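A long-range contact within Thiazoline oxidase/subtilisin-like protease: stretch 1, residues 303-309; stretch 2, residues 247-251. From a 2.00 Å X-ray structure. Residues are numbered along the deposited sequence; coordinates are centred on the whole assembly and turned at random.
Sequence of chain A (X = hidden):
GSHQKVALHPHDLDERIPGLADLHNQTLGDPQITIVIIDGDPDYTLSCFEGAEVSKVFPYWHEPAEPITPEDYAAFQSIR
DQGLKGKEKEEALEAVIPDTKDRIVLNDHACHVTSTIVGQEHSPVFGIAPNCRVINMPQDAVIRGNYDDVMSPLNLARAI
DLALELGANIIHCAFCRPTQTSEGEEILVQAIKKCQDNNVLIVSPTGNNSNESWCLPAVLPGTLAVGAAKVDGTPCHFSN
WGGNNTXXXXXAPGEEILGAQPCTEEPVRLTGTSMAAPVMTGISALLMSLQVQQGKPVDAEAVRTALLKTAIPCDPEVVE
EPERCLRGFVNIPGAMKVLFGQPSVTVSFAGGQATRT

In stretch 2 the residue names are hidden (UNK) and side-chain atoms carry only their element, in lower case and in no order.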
# COMPACT_ATOMS: atom_id res chain seq x y z
N VAL A 303 12.84 5.95 -9.73
CA VAL A 303 11.69 6.41 -8.96
C VAL A 303 12.05 6.47 -7.48
O VAL A 303 11.85 7.49 -6.84
CB VAL A 303 10.42 5.54 -9.18
CG1 VAL A 303 9.32 5.94 -8.19
CG2 VAL A 303 9.91 5.71 -10.60
N ARG A 304 12.64 5.39 -6.97
CA ARG A 304 13.01 5.32 -5.56
C ARG A 304 13.97 6.44 -5.16
O ARG A 304 13.76 7.11 -4.15
CB ARG A 304 13.63 3.95 -5.22
CG ARG A 304 13.78 3.67 -3.73
CD ARG A 304 14.49 2.34 -3.47
NE ARG A 304 15.93 2.50 -3.67
CZ ARG A 304 16.80 2.79 -2.71
NH1 ARG A 304 16.42 2.91 -1.44
NH2 ARG A 304 18.08 2.95 -3.02
N THR A 305 15.01 6.65 -5.96
CA THR A 305 16.03 7.64 -5.59
C THR A 305 15.50 9.06 -5.74
O THR A 305 15.79 9.92 -4.90
CB THR A 305 17.35 7.45 -6.40
OG1 THR A 305 17.04 7.32 -7.79
CG2 THR A 305 18.07 6.20 -5.95
N ALA A 306 14.70 9.30 -6.78
CA ALA A 306 14.04 10.60 -6.97
C ALA A 306 13.19 10.99 -5.77
O ALA A 306 13.24 12.14 -5.32
CB ALA A 306 13.20 10.64 -8.23
N LEU A 307 12.43 10.02 -5.24
CA LEU A 307 11.63 10.24 -4.04
C LEU A 307 12.49 10.49 -2.81
O LEU A 307 12.21 11.42 -2.03
CB LEU A 307 10.65 9.07 -3.79
CG LEU A 307 9.50 8.91 -4.78
CD1 LEU A 307 8.81 7.56 -4.62
CD2 LEU A 307 8.52 10.07 -4.67
N LEU A 308 13.53 9.69 -2.62
CA LEU A 308 14.38 9.88 -1.44
C LEU A 308 15.20 11.18 -1.49
O LEU A 308 15.27 11.90 -0.48
CB LEU A 308 15.28 8.67 -1.18
CG LEU A 308 14.56 7.36 -0.82
CD1 LEU A 308 15.53 6.20 -0.93
CD2 LEU A 308 13.94 7.41 0.58
N LYS A 309 15.80 11.48 -2.64
CA LYS A 309 16.65 12.67 -2.81
C LYS A 309 15.89 13.98 -2.64
O LYS A 309 16.46 14.97 -2.20
CB LYS A 309 17.32 12.66 -4.20
CG LYS A 309 18.48 11.68 -4.31
CD LYS A 309 19.59 12.00 -3.31
CE LYS A 309 20.95 11.55 -3.84
NZ LYS A 309 22.04 11.82 -2.86
N UNK A 247 17.99 5.98 6.51
CA UNK A 247 18.79 6.03 5.29
C UNK A 247 17.96 5.90 4.01
O UNK A 247 18.13 6.67 3.05
c UNK A 247 21.29 5.39 5.57
c UNK A 247 19.86 4.92 5.32
c UNK A 247 21.97 5.78 4.26
n UNK A 247 24.32 5.86 5.16
c UNK A 247 23.39 5.25 4.16
N UNK A 248 17.07 4.91 4.00
CA UNK A 248 16.33 4.54 2.80
C UNK A 248 14.81 4.69 2.99
O UNK A 248 14.02 4.03 2.30
c UNK A 248 19.06 3.48 1.54
c UNK A 248 16.66 3.09 2.39
o UNK A 248 18.61 3.94 0.47
o UNK A 248 20.25 3.64 1.89
c UNK A 248 18.14 2.69 2.47
N UNK A 249 14.41 5.55 3.93
CA UNK A 249 13.00 5.76 4.23
C UNK A 249 12.42 7.12 3.90
O UNK A 249 13.15 8.13 3.80
N UNK A 250 11.10 7.15 3.77
CA UNK A 250 10.35 8.34 3.44
C UNK A 250 9.10 8.40 4.34
O UNK A 250 8.55 7.36 4.73
c UNK A 250 9.61 9.81 1.47
c UNK A 250 9.66 10.04 -0.03
c UNK A 250 8.95 7.37 1.52
c UNK A 250 10.02 8.40 1.91
N UNK A 251 8.71 9.61 4.71
CA UNK A 251 7.51 9.85 5.49
C UNK A 251 6.35 10.15 4.57
O UNK A 251 6.51 10.87 3.58
c UNK A 251 7.56 12.19 8.61
c UNK A 251 7.70 11.05 6.42
c UNK A 251 7.25 9.73 8.53
c UNK A 251 7.99 10.90 7.91

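Position 247 carries five side-chain atoms, four carbons in an unbranched row ending in a nitrogen, and they touch nothing on stretch 1. That chain is a lysine. The end of Lys247 leads away from the helix, and its nearest approach, CB of Lys247 to CD1 of Leu308, is 7.7 Å, so it sits beside the contact without joining it.

Position 248 has three carbons, the third carrying two oxygens, and one of those oxygens lies 3.1 Å from NH1 of Arg304. Three carbons ending in a carboxylate make a glutamate. Its CA-to-CB bond points sideways, but with chi1 and chi2 both m the chain folds so that its end comes nearer the helix. OE1 of Glu248 meets the guanidinium at its edge, near its plane, where the N-H bonds point; the N-H...O angle of 167° makes this a nearly straight hydrogen bond within a salt bridge. CD1 of Leu308 lies 4.1 Å from the same OE1, so the charged pair has an apolar neighbour.

Position 249 has no side-chain atoms at all and is therefore glycine. A CB here would point away from the helix, with nothing of stretch 1 within 5.5 Å, so this contact does not account for the missing side chain. What Gly249 offers is backbone: its O lies 3.4 Å from CD2 of Leu308, a packing contact.

Position 250 shows four carbons, forked at the first, with one arm two carbons long, whose last carbon comes to 3.5 Å from O of Leu307. Forking at CB with unequal arms identifies isoleucine. Its CA-to-CB bond points toward the helix, and with chi1 and chi2 both t, CD1 of Ile250 also lies 4.0 Å from CB of Leu307. CD2 of Leu308 lies 4.3 Å from CB of Ile250.

Position 251 also has four carbons, forked at the second, and they touch nothing on stretch 1; this is leucine. Leu251 is buried, yet the nearest approach of its side chain is CB of Leu251 to CD2 of Leu308, 9.3 Å, so its packing lies elsewhere in the structure.

The contact joins a small apolar patch to a polar clasp. Strand and helix axes approach to 8.7 Å at 57°, leaving room for side chains between them, and Leu308 ties the parts together by touching 248, 249 and 250. One helical turn earlier, Arg304, itself partly exposed, reaches the carboxylate of Glu248. The rule to read is economical: let a strand isoleucine and helix leucines fill the gap, then add a directed salt bridge between partly exposed residues, all within 257 Å² of buried surface.

Stretch 2, residues 247-251: KEGIL
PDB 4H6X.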